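Amino acid adenylation domain-containing protein (Bacillus stratosphericus LAMA 585, PDB 6ULY) probably activates a branched alpha-keto acid as its acyl adenylate, acting as the adenylation domain of a keto acid-selecting module in nonribosomal depsipeptide synthesis. Local coordinates at residues A198-T203 with N234-C239; N207-E212 with V326-F331; V228-V233 with C297-A302. All coordinates share one frame; numbering follows the deposited sequence.

Interaction 1 of 3, residues A198-T203 with N234-C239; sequences ANVKGT and NVYTGC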
loop_
_atom_site.group_PDB
_atom_site.type_symbol
_atom_site.label_atom_id
_atom_site.label_comp_id
_atom_site.label_asym_id
_atom_site.label_seq_id
_atom_site.Cartn_x
_atom_site.Cartn_y
_atom_site.Cartn_z
ATOM N N ALA A 198 5.062 -28.711 7.194
ATOM C CA ALA A 198 3.752 -28.868 7.813
ATOM C C ALA A 198 2.643 -28.736 6.778
ATOM O O ALA A 198 1.656 -29.480 6.814
ATOM C CB ALA A 198 3.568 -27.835 8.926
ATOM N N ASN A 199 2.784 -27.784 5.854
ATOM C CA ASN A 199 1.823 -27.678 4.763
ATOM C C ASN A 199 1.917 -28.883 3.837
ATOM O O ASN A 199 0.893 -29.434 3.414
ATOM C CB ASN A 199 2.057 -26.388 3.980
ATOM C CG ASN A 199 1.033 -26.182 2.888
ATOM O OD1 ASN A 199 1.046 -26.873 1.870
ATOM N ND2 ASN A 199 0.135 -25.233 3.095
ATOM N N VAL A 200 3.137 -29.310 3.515
ATOM C CA VAL A 200 3.309 -30.478 2.658
ATOM C C VAL A 200 2.626 -31.690 3.280
ATOM O O VAL A 200 1.846 -32.391 2.626
ATOM C CB VAL A 200 4.804 -30.740 2.408
ATOM C CG1 VAL A 200 5.022 -32.162 1.936
ATOM C CG2 VAL A 200 5.357 -29.745 1.394
ATOM N N LYS A 201 2.902 -31.946 4.563
ATOM C CA LYS A 201 2.339 -33.124 5.215
ATOM C C LYS A 201 0.829 -33.011 5.344
ATOM O O LYS A 201 0.108 -33.992 5.142
ATOM C CB LYS A 201 2.996 -33.323 6.578
ATOM C CG LYS A 201 4.479 -33.637 6.475
ATOM C CD LYS A 201 5.165 -33.664 7.830
ATOM C CE LYS A 201 6.628 -34.051 7.681
ATOM N NZ LYS A 201 7.362 -34.015 8.969
ATOM N N GLY A 202 0.325 -31.822 5.676
ATOM C CA GLY A 202 -1.114 -31.629 5.683
ATOM C C GLY A 202 -1.724 -31.821 4.309
ATOM O O GLY A 202 -2.773 -32.452 4.165
ATOM N N THR A 203 -1.069 -31.283 3.277
ATOM C CA THR A 203 -1.588 -31.410 1.919
ATOM C C THR A 203 -1.591 -32.865 1.463
ATOM O O THR A 203 -2.556 -33.326 0.842
ATOM C CB THR A 203 -0.759 -30.546 0.963
ATOM O OG1 THR A 203 -1.011 -29.161 1.236
ATOM C CG2 THR A 203 -1.098 -30.852 -0.499
ATOM N N ASN A 234 5.785 -33.152 -4.194
ATOM C CA ASN A 234 6.181 -34.250 -5.068
ATOM C C ASN A 234 7.468 -34.905 -4.580
ATOM O O ASN A 234 7.565 -36.135 -4.525
ATOM C CB ASN A 234 6.342 -33.743 -6.502
ATOM C CG ASN A 234 5.028 -33.322 -7.124
ATOM O OD1 ASN A 234 3.975 -33.887 -6.828
ATOM N ND2 ASN A 234 5.083 -32.319 -7.991
ATOM N N VAL A 235 8.474 -34.100 -4.227
ATOM C CA VAL A 235 9.719 -34.661 -3.710
ATOM C C VAL A 235 9.467 -35.389 -2.394
ATOM O O VAL A 235 10.045 -36.453 -2.136
ATOM C CB VAL A 235 10.784 -33.559 -3.550
ATOM C CG1 VAL A 235 12.130 -34.166 -3.173
ATOM C CG2 VAL A 235 10.918 -32.752 -4.832
ATOM N N TYR A 236 8.596 -34.833 -1.543
ATOM C CA TYR A 236 8.305 -35.461 -0.256
ATOM C C TYR A 236 7.658 -36.829 -0.441
ATOM O O TYR A 236 7.996 -37.788 0.265
ATOM C CB TYR A 236 7.394 -34.557 0.576
ATOM C CG TYR A 236 7.035 -35.144 1.923
ATOM C CD1 TYR A 236 5.869 -35.883 2.095
ATOM C CD2 TYR A 236 7.865 -34.960 3.025
ATOM C CE1 TYR A 236 5.538 -36.423 3.330
ATOM C CE2 TYR A 236 7.541 -35.493 4.263
ATOM C CZ TYR A 236 6.379 -36.222 4.410
ATOM O OH TYR A 236 6.059 -36.753 5.640
ATOM N N THR A 237 6.694 -36.928 -1.355
ATOM C CA THR A 237 6.135 -38.225 -1.707
ATOM C C THR A 237 7.062 -39.030 -2.607
ATOM O O THR A 237 6.818 -40.223 -2.809
ATOM C CB THR A 237 4.779 -38.056 -2.401
ATOM O OG1 THR A 237 4.952 -37.376 -3.652
ATOM C CG2 THR A 237 3.816 -37.265 -1.510
ATOM N N GLY A 238 8.116 -38.415 -3.136
ATOM C CA GLY A 238 9.008 -39.102 -4.050
ATOM C C GLY A 238 8.371 -39.516 -5.359
ATOM O O GLY A 238 8.907 -40.391 -6.045
ATOM N N CYS A 239 7.243 -38.910 -5.727
ATOM C CA CYS A 239 6.523 -39.283 -6.935
ATOM C C CYS A 239 7.148 -38.619 -8.160
ATOM O O CYS A 239 8.033 -37.762 -8.062
ATOM C CB CYS A 239 5.043 -38.904 -6.818
ATOM S SG CYS A 239 4.645 -37.168 -7.183
#

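Interaction 2 of 3, residues N207-E212 with V326-F331; sequences NQFTQE and VIRPAF. With QA7 (5'-O-{(S)-hydroxy[(4-methyl-2-oxopentanoyl)oxy]phosphoryl}adenosine), chain C.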
loop_
_atom_site.group_PDB
_atom_site.type_symbol
_atom_site.label_atom_id
_atom_site.label_comp_id
_atom_site.label_asym_id
_atom_site.label_seq_id
_atom_site.Cartn_x
_atom_site.Cartn_y
_atom_site.Cartn_z
ATOM N N ASN A 207 -5.187 -34.875 0.538
ATOM C CA ASN A 207 -5.367 -35.333 -0.833
ATOM C C ASN A 207 -5.008 -36.798 -1.033
ATOM O O ASN A 207 -5.284 -37.344 -2.106
ATOM C CB ASN A 207 -4.521 -34.487 -1.787
ATOM C CG ASN A 207 -5.022 -33.072 -1.902
ATOM O OD1 ASN A 207 -5.984 -32.801 -2.620
ATOM N ND2 ASN A 207 -4.371 -32.153 -1.195
ATOM N N GLN A 208 -4.401 -37.443 -0.037
ATOM C CA GLN A 208 -3.955 -38.831 -0.162
ATOM C C GLN A 208 -2.939 -38.971 -1.291
ATOM O O GLN A 208 -2.924 -39.963 -2.022
ATOM C CB GLN A 208 -5.141 -39.775 -0.367
ATOM C CG GLN A 208 -6.125 -39.777 0.798
ATOM C CD GLN A 208 -7.317 -40.688 0.565
ATOM O OE1 GLN A 208 -7.162 -41.895 0.375
ATOM N NE2 GLN A 208 -8.515 -40.112 0.581
ATOM N N PHE A 209 -2.087 -37.961 -1.442
ATOM C CA PHE A 209 -0.997 -38.049 -2.401
ATOM C C PHE A 209 -0.082 -39.214 -2.043
ATOM O O PHE A 209 0.083 -39.567 -0.873
ATOM C CB PHE A 209 -0.202 -36.744 -2.431
ATOM C CG PHE A 209 -0.955 -35.580 -3.026
ATOM C CD1 PHE A 209 -1.911 -35.774 -4.010
ATOM C CD2 PHE A 209 -0.699 -34.287 -2.597
ATOM C CE1 PHE A 209 -2.593 -34.703 -4.553
ATOM C CE2 PHE A 209 -1.380 -33.216 -3.133
ATOM C CZ PHE A 209 -2.327 -33.424 -4.112
ATOM N N THR A 210 0.514 -39.816 -3.072
ATOM C CA THR A 210 1.336 -41.003 -2.904
ATOM C C THR A 210 2.512 -40.954 -3.868
ATOM O O THR A 210 2.564 -40.130 -4.786
ATOM C CB THR A 210 0.526 -42.281 -3.146
ATOM O OG1 THR A 210 -0.057 -42.228 -4.452
ATOM C CG2 THR A 210 -0.574 -42.429 -2.107
ATOM N N GLN A 211 3.461 -41.869 -3.652
ATOM C CA GLN A 211 4.634 -41.964 -4.511
ATOM C C GLN A 211 4.282 -42.389 -5.930
ATOM O O GLN A 211 5.118 -42.247 -6.829
ATOM C CB GLN A 211 5.643 -42.951 -3.917
ATOM C CG GLN A 211 6.944 -43.055 -4.701
ATOM C CD GLN A 211 7.960 -43.972 -4.045
ATOM O OE1 GLN A 211 8.553 -44.828 -4.702
ATOM N NE2 GLN A 211 8.175 -43.789 -2.748
ATOM N N GLU A 212 3.074 -42.905 -6.151
ATOM C CA GLU A 212 2.652 -43.341 -7.473
ATOM C C GLU A 212 2.015 -42.229 -8.292
ATOM O O GLU A 212 1.720 -42.443 -9.473
ATOM C CB GLU A 212 1.670 -44.512 -7.354
ATOM C CG GLU A 212 2.341 -45.876 -7.493
ATOM C CD GLU A 212 3.512 -46.048 -6.543
ATOM O OE1 GLU A 212 3.312 -45.897 -5.320
ATOM O OE2 GLU A 212 4.636 -46.322 -7.023
ATOM N N VAL A 326 -12.472 -34.584 -10.805
ATOM C CA VAL A 326 -11.046 -34.341 -10.622
ATOM C C VAL A 326 -10.737 -32.920 -10.164
ATOM O O VAL A 326 -9.653 -32.680 -9.619
ATOM C CB VAL A 326 -10.270 -34.622 -11.921
ATOM C CG1 VAL A 326 -10.545 -36.037 -12.412
ATOM C CG2 VAL A 326 -10.629 -33.590 -12.996
ATOM N N ILE A 327 -11.641 -31.969 -10.379
ATOM C CA ILE A 327 -11.355 -30.571 -10.078
ATOM C C ILE A 327 -11.519 -30.343 -8.581
ATOM O O ILE A 327 -12.605 -30.547 -8.026
ATOM C CB ILE A 327 -12.260 -29.628 -10.884
ATOM C CG1 ILE A 327 -11.767 -29.542 -12.330
ATOM C CG2 ILE A 327 -12.297 -28.244 -10.231
ATOM C CD1 ILE A 327 -12.621 -28.664 -13.224
ATOM N N ARG A 328 -10.446 -29.905 -7.931
ATOM C CA ARG A 328 -10.438 -29.660 -6.490
ATOM C C ARG A 328 -10.160 -28.187 -6.222
ATOM O O ARG A 328 -8.995 -27.753 -6.261
ATOM C CB ARG A 328 -9.397 -30.544 -5.808
ATOM C CG ARG A 328 -9.646 -32.018 -6.041
ATOM C CD ARG A 328 -8.727 -32.897 -5.215
ATOM N NE ARG A 328 -8.761 -34.280 -5.684
ATOM C CZ ARG A 328 -7.941 -35.238 -5.265
ATOM N NH1 ARG A 328 -7.012 -34.976 -4.357
ATOM N NH2 ARG A 328 -8.049 -36.462 -5.762
ATOM N N PRO A 329 -11.185 -27.374 -5.973
ATOM C CA PRO A 329 -10.931 -25.992 -5.552
ATOM C C PRO A 329 -10.059 -25.957 -4.306
ATOM O O PRO A 329 -10.150 -26.825 -3.434
ATOM C CB PRO A 329 -12.334 -25.439 -5.281
ATOM C CG PRO A 329 -13.240 -26.277 -6.122
ATOM C CD PRO A 329 -12.621 -27.643 -6.165
ATOM N N ALA A 330 -9.195 -24.947 -4.234
ATOM C CA ALA A 330 -8.292 -24.806 -3.102
ATOM C C ALA A 330 -7.969 -23.334 -2.893
ATOM O O ALA A 330 -8.046 -22.526 -3.821
ATOM C CB ALA A 330 -7.005 -25.608 -3.313
ATOM N N PHE A 331 -7.605 -22.997 -1.655
ATOM C CA PHE A 331 -7.201 -21.644 -1.302
ATOM C C PHE A 331 -5.958 -21.702 -0.428
ATOM O O PHE A 331 -5.777 -22.627 0.368
ATOM C CB PHE A 331 -8.315 -20.883 -0.565
ATOM C CG PHE A 331 -7.803 -19.888 0.443
ATOM C CD1 PHE A 331 -7.380 -18.632 0.045
ATOM C CD2 PHE A 331 -7.731 -20.216 1.787
ATOM C CE1 PHE A 331 -6.903 -17.720 0.970
ATOM C CE2 PHE A 331 -7.254 -19.312 2.711
ATOM C CZ PHE A 331 -6.839 -18.063 2.302
HETATM C C01 QA7 C . -4.000 -22.842 -3.656
HETATM C C02 QA7 C . -2.815 -22.039 -4.042
HETATM C C03 QA7 C . -1.555 -22.718 -3.581
HETATM C C04 QA7 C . -3.096 -20.661 -3.536
HETATM C C05 QA7 C . -1.966 -19.891 -2.930
HETATM C C06 QA7 C . -1.684 -18.507 -3.415
HETATM C C10 QA7 C . -2.831 -15.544 -2.014
HETATM C C11 QA7 C . -4.012 -14.874 -2.235
HETATM C C12 QA7 C . -5.026 -15.186 -1.056
HETATM C C13 QA7 C . -6.129 -15.068 -1.573
HETATM C C14 QA7 C . -5.961 -15.428 -3.171
HETATM C C16 QA7 C . -5.886 -17.800 -3.358
HETATM C C18 QA7 C . -7.917 -18.277 -3.797
HETATM C C19 QA7 C . -9.160 -18.826 -4.095
HETATM C C21 QA7 C . -10.075 -16.790 -4.082
HETATM C C23 QA7 C . -7.835 -16.957 -3.661
HETATM N N15 QA7 C . -6.550 -16.686 -3.399
HETATM N N17 QA7 C . -6.703 -18.784 -3.598
HETATM N N20 QA7 C . -10.190 -18.061 -4.219
HETATM N N22 QA7 C . -8.952 -16.228 -3.814
HETATM N N24 QA7 C . -9.278 -20.214 -4.235
HETATM O O07 QA7 C . -0.764 -17.710 -2.831
HETATM O O09 QA7 C . -1.891 -15.283 -2.988
HETATM O O25 QA7 C . -4.731 -15.433 -3.421
HETATM O O26 QA7 C . -6.671 -13.734 -1.602
HETATM O O27 QA7 C . -4.876 -14.369 0.198
HETATM O O28 QA7 C . 0.241 -15.975 -4.142
HETATM O O29 QA7 C . 0.200 -15.695 -1.927
HETATM O O30 QA7 C . -2.268 -18.127 -4.300
HETATM O O31 QA7 C . -1.365 -20.347 -2.083
HETATM P P08 QA7 C . -0.576 -16.144 -3.000
#

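Interaction 3 of 3, residues V228-V233 with C297-A302; sequences VMFHLV and CMINGA. With QA7 (5'-O-{(S)-hydroxy[(4-methyl-2-oxopentanoyl)oxy]phosphoryl}adenosine), chain C.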
loop_
_atom_site.group_PDB
_atom_site.type_symbol
_atom_site.label_atom_id
_atom_site.label_comp_id
_atom_site.label_asym_id
_atom_site.label_seq_id
_atom_site.Cartn_x
_atom_site.Cartn_y
_atom_site.Cartn_z
ATOM N N VAL A 228 5.744 -25.236 -3.291
ATOM C CA VAL A 228 5.349 -26.047 -2.145
ATOM C C VAL A 228 4.256 -27.031 -2.537
ATOM O O VAL A 228 4.449 -28.249 -2.452
ATOM C CB VAL A 228 4.879 -25.172 -0.966
ATOM C CG1 VAL A 228 4.484 -26.051 0.224
ATOM C CG2 VAL A 228 5.961 -24.183 -0.567
ATOM N N MET A 229 3.099 -26.516 -2.961
ATOM C CA MET A 229 1.941 -27.386 -3.143
ATOM C C MET A 229 2.232 -28.523 -4.116
ATOM O O MET A 229 1.609 -29.587 -4.024
ATOM C CB MET A 229 0.738 -26.579 -3.629
ATOM C CG MET A 229 -0.533 -27.403 -3.742
ATOM S SD MET A 229 -1.981 -26.434 -4.213
ATOM C CE MET A 229 -1.529 -25.911 -5.866
ATOM N N PHE A 230 3.176 -28.333 -5.038
ATOM C CA PHE A 230 3.492 -29.364 -6.023
ATOM C C PHE A 230 4.942 -29.813 -5.905
ATOM O O PHE A 230 5.184 -30.950 -5.495
ATOM C CB PHE A 230 3.150 -28.869 -7.429
ATOM C CG PHE A 230 1.785 -29.298 -7.880
ATOM C CD1 PHE A 230 1.635 -30.202 -8.914
ATOM C CD2 PHE A 230 0.651 -28.838 -7.229
ATOM C CE1 PHE A 230 0.383 -30.618 -9.312
ATOM C CE2 PHE A 230 -0.606 -29.255 -7.619
ATOM C CZ PHE A 230 -0.740 -30.146 -8.665
ATOM N N HIS A 231 5.915 -28.960 -6.222
ATOM C CA HIS A 231 7.294 -29.433 -6.282
ATOM C C HIS A 231 7.702 -30.120 -4.980
ATOM O O HIS A 231 8.145 -31.276 -4.991
ATOM C CB HIS A 231 8.239 -28.277 -6.606
ATOM C CG HIS A 231 9.683 -28.667 -6.607
ATOM N ND1 HIS A 231 10.179 -29.697 -7.379
ATOM C CD2 HIS A 231 10.739 -28.172 -5.920
ATOM C CE1 HIS A 231 11.478 -29.813 -7.173
ATOM N NE2 HIS A 231 11.843 -28.901 -6.291
ATOM N N LEU A 232 7.545 -29.434 -3.842
ATOM C CA LEU A 232 7.991 -30.024 -2.581
ATOM C C LEU A 232 7.087 -31.176 -2.155
ATOM O O LEU A 232 7.567 -32.178 -1.614
ATOM C CB LEU A 232 8.063 -28.960 -1.487
ATOM C CG LEU A 232 9.220 -27.967 -1.620
ATOM C CD1 LEU A 232 9.175 -26.954 -0.483
ATOM C CD2 LEU A 232 10.568 -28.673 -1.655
ATOM N N VAL A 233 5.779 -31.056 -2.384
ATOM C CA VAL A 233 4.891 -32.189 -2.142
ATOM C C VAL A 233 5.343 -33.391 -2.958
ATOM O O VAL A 233 5.302 -34.535 -2.485
ATOM C CB VAL A 233 3.435 -31.807 -2.464
ATOM C CG1 VAL A 233 2.597 -33.056 -2.702
ATOM C CG2 VAL A 233 2.841 -30.975 -1.341
ATOM N N CYS A 297 -6.643 -35.468 -10.093
ATOM C CA CYS A 297 -6.584 -34.303 -9.212
ATOM C C CYS A 297 -6.188 -33.076 -10.028
ATOM O O CYS A 297 -5.018 -32.909 -10.378
ATOM C CB CYS A 297 -5.600 -34.552 -8.074
ATOM S SG CYS A 297 -5.239 -33.103 -7.058
ATOM N N MET A 298 -7.156 -32.214 -10.315
ATOM C CA MET A 298 -6.903 -30.931 -10.969
ATOM C C MET A 298 -7.225 -29.839 -9.952
ATOM O O MET A 298 -8.368 -29.398 -9.831
ATOM C CB MET A 298 -7.733 -30.768 -12.232
ATOM C CG MET A 298 -7.534 -31.861 -13.259
ATOM S SD MET A 298 -8.124 -31.347 -14.884
ATOM C CE MET A 298 -6.747 -30.325 -15.409
ATOM N N ILE A 299 -6.203 -29.404 -9.219
ATOM C CA ILE A 299 -6.406 -28.376 -8.207
ATOM C C ILE A 299 -6.628 -27.036 -8.892
ATOM O O ILE A 299 -5.885 -26.651 -9.805
ATOM C CB ILE A 299 -5.215 -28.327 -7.241
ATOM C CG1 ILE A 299 -5.226 -29.563 -6.339
ATOM C CG2 ILE A 299 -5.258 -27.047 -6.415
ATOM C CD1 ILE A 299 -3.900 -29.854 -5.669
ATOM N N ASN A 300 -7.662 -26.324 -8.457
ATOM C CA ASN A 300 -8.018 -25.011 -8.984
ATOM C C ASN A 300 -7.933 -24.016 -7.831
ATOM O O ASN A 300 -8.784 -24.026 -6.935
ATOM C CB ASN A 300 -9.417 -25.040 -9.600
ATOM C CG ASN A 300 -9.807 -23.722 -10.234
ATOM O OD1 ASN A 300 -9.181 -22.693 -9.990
ATOM N ND2 ASN A 300 -10.855 -23.747 -11.048
ATOM N N GLY A 301 -6.906 -23.168 -7.846
ATOM C CA GLY A 301 -6.725 -22.213 -6.767
ATOM C C GLY A 301 -5.761 -21.110 -7.137
ATOM O O GLY A 301 -5.053 -21.183 -8.146
ATOM N N ALA A 302 -5.757 -20.077 -6.279
ATOM C CA ALA A 302 -4.944 -18.863 -6.388
ATOM C C ALA A 302 -5.828 -17.654 -6.676
ATOM O O ALA A 302 -5.410 -16.508 -6.467
ATOM C CB ALA A 302 -3.860 -18.972 -7.461
HETATM C C01 QA7 C . -4.000 -22.842 -3.656
HETATM C C02 QA7 C . -2.815 -22.039 -4.042
HETATM C C03 QA7 C . -1.555 -22.718 -3.581
HETATM C C04 QA7 C . -3.096 -20.661 -3.536
HETATM C C05 QA7 C . -1.966 -19.891 -2.930
HETATM C C06 QA7 C . -1.684 -18.507 -3.415
HETATM C C10 QA7 C . -2.831 -15.544 -2.014
HETATM C C11 QA7 C . -4.012 -14.874 -2.235
HETATM C C12 QA7 C . -5.026 -15.186 -1.056
HETATM C C13 QA7 C . -6.129 -15.068 -1.573
HETATM C C14 QA7 C . -5.961 -15.428 -3.171
HETATM C C16 QA7 C . -5.886 -17.800 -3.358
HETATM C C18 QA7 C . -7.917 -18.277 -3.797
HETATM C C19 QA7 C . -9.160 -18.826 -4.095
HETATM C C21 QA7 C . -10.075 -16.790 -4.082
HETATM C C23 QA7 C . -7.835 -16.957 -3.661
HETATM N N15 QA7 C . -6.550 -16.686 -3.399
HETATM N N17 QA7 C . -6.703 -18.784 -3.598
HETATM N N20 QA7 C . -10.190 -18.061 -4.219
HETATM N N22 QA7 C . -8.952 -16.228 -3.814
HETATM N N24 QA7 C . -9.278 -20.214 -4.235
HETATM O O07 QA7 C . -0.764 -17.710 -2.831
HETATM O O09 QA7 C . -1.891 -15.283 -2.988
HETATM O O25 QA7 C . -4.731 -15.433 -3.421
HETATM O O26 QA7 C . -6.671 -13.734 -1.602
HETATM O O27 QA7 C . -4.876 -14.369 0.198
HETATM O O28 QA7 C . 0.241 -15.975 -4.142
HETATM O O29 QA7 C . 0.200 -15.695 -1.927
HETATM O O30 QA7 C . -2.268 -18.127 -4.300
HETATM O O31 QA7 C . -1.365 -20.347 -2.083
HETATM P P08 QA7 C . -0.576 -16.144 -3.000
#

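Interaction 1 of 3, residues A198-T203 with N234-C239
V200 and K201, neighbours on helix 193-207, meet the phenol of Y236 near the C-terminal end of helix 224-237, one at the root of the ring and the other at its hydroxyl. The contact is mostly apolar. V200 presents a single methyl: CG1 lies 3.6 Å from Y236 CG and spans the start of the ring, reaching Y236 CB and CD1 as well. This methyl points at the opposing helix because it stands anti to the backbone N of V200 (chi1 161°), while CG2 packs on V228, L232 and V233 of the same helix. K201 supplies its aliphatic stem. Extended beyond CG, the stem runs at about a right angle to the tyrosine side chain, with K201 CG 3.8 Å from Y236 CZ and K201 CE 3.4 Å from Y236 OH. The tyrosine reaches this far because its CG is anti to its own backbone N (chi1 179°), which carries the ring across to the other helix.

No hydrogen bond spans the two segments; the polar work is done outward. The ammonium of K201 passes beyond the hydroxyl, and NZ is hydrogen-bonded to three main-chain oxygens near the N terminus, those of V11, Q13 and A15, while the methylenes pack on the phenol. Helix 224-237 ends after T237 in a Schellman motif: G238, with positive phi, is the C-prime residue, and C239 N returns to N234 O at 3.0 Å.

Among the neighbours, helix 18-26 packs on helix 224-237, its V21 touching V235 and Y236 and its A25 touching V235. On the other helix, N199 bonds through ND2 to A339 of strand 338-342.

Interaction 2 of 3, residues N207-E212 with V326-F331
N207 and R328 join the turn at the end of helix 193-207 to strand 327-333, the strand that runs on into the adenylate pocket, where A330 and F331 line the bound keto acyl adenylate. Across the segments one bond dominates: R328 NH1 donates to N207 OD1 at 3.0 Å, with an N-H...O angle of 147°. The donor lies in the carbonyl plane, on a lone pair of OD1, and the oxygen meets the guanidinium at its edge. Amide and guanidinium planes are only 6° apart, so the two flat groups are nearly coplanar, while the two side chains lie antiparallel. The arginine, extended from CG to NE, covers the distance; N207 answers by placing CG anti to its carbonyl carbon (chi1 -69°).

F209 completes the corner. N207 CB sits over the centre of its ring, 3.3 Å above the plane, and F209 CE1 comes within 4.4 Å of R328 NH1. The same ring makes a cation-pi contact with K267. Two residues further along the strand, A330 O accepts a hydrogen bond from the exocyclic amine N24 of the adenine at 2.7 Å. F331 CD1 lies 3.7 Å from the purine atom N17, and the edge of the F331 ring meets the ribose.

Both ends of the N207 amide are in use: ND2 bonds to T203 O, one helical turn back, while OD1 takes R328, which should fix the amide against flipping. The acceptor is neutral, so the bond to the arginine is charge-assisted rather than a salt bridge. The positive group also lies by the C-terminal end of helix 193-207, where the helix dipole would probably favour it.

Interaction 3 of 3, residues V228-V233 with C297-A302
M229 and F230 of helix 224-237 close on I299 of strand 297-301, a helix-on-sheet packing in the alpha/beta core of this adenylate-forming domain, beside the acyl end of the bound adenylate. The tight part is an apolar cluster of M229, F230 and I299. M229 and I299 overlap side by side, pointing opposite ways: M229 CE lies 3.9 Å from I299 CG2, and M229 SD is 4.0 Å from I299 CG2. I299 CD1 meets F230 CE2 at 3.9 Å. The isoleucine thus lays CG2 against M229, while CD1 meets F230 and also comes near M229 SD; all three side chains are buried.

The methionine is straight as far as its sulfur and then bends (chi3 65°), which lays CE across both I299 and the ligand. M229 SD is 3.8 Å from QA7 C03, a terminal methyl of the 4-methyl-2-oxopentanoyl group, so the thioether forms part of the wall against the branched tail. W269 of strand 267-270 backs the cluster, touching M229, F230 and I299, and F342 packs on I299 from strand 338-342. The helix itself is unusual here: it widens into a pi-type turn at 228-232, with V233 N bonded to V228 O.

Away from the cluster the segments part. C297 is barely grazed by the helix, although its CB is directed toward it, while M298 and N300 have their CB directed away. Past I299 the strand approaches the ligand instead of the helix. G301 CA lies 4.2 Å from QA7 C01, the other terminal methyl. A302 is more open than the rest and partly exposed: A302 CB stands 3.6 Å from QA7 O30, the carbonyl oxygen of the acyl-phosphate anhydride.

The three contacts are packed close together: about 11 Å separates the centres of interactions 1 and 2, about 10 Å those of interactions 1 and 3, and about 8 Å those of interactions 2 and 3. Interactions 1 and 3 share helix 224-237, one toward helix 193-207 and the other toward strand 297-301. Interactions 2 and 3 meet in the mixed sheet, where 297-301 and 327-333 are parallel neighbours. Along the chain the segments come as 198-203, 207-212, 228-233, 234-239, 297-302 and 326-331. Helix layer and sheet are thereby tied together beside the adenylate pocket, interaction 2 holding the adenine amine and interaction 3 bordering the branched acyl tail and the purine.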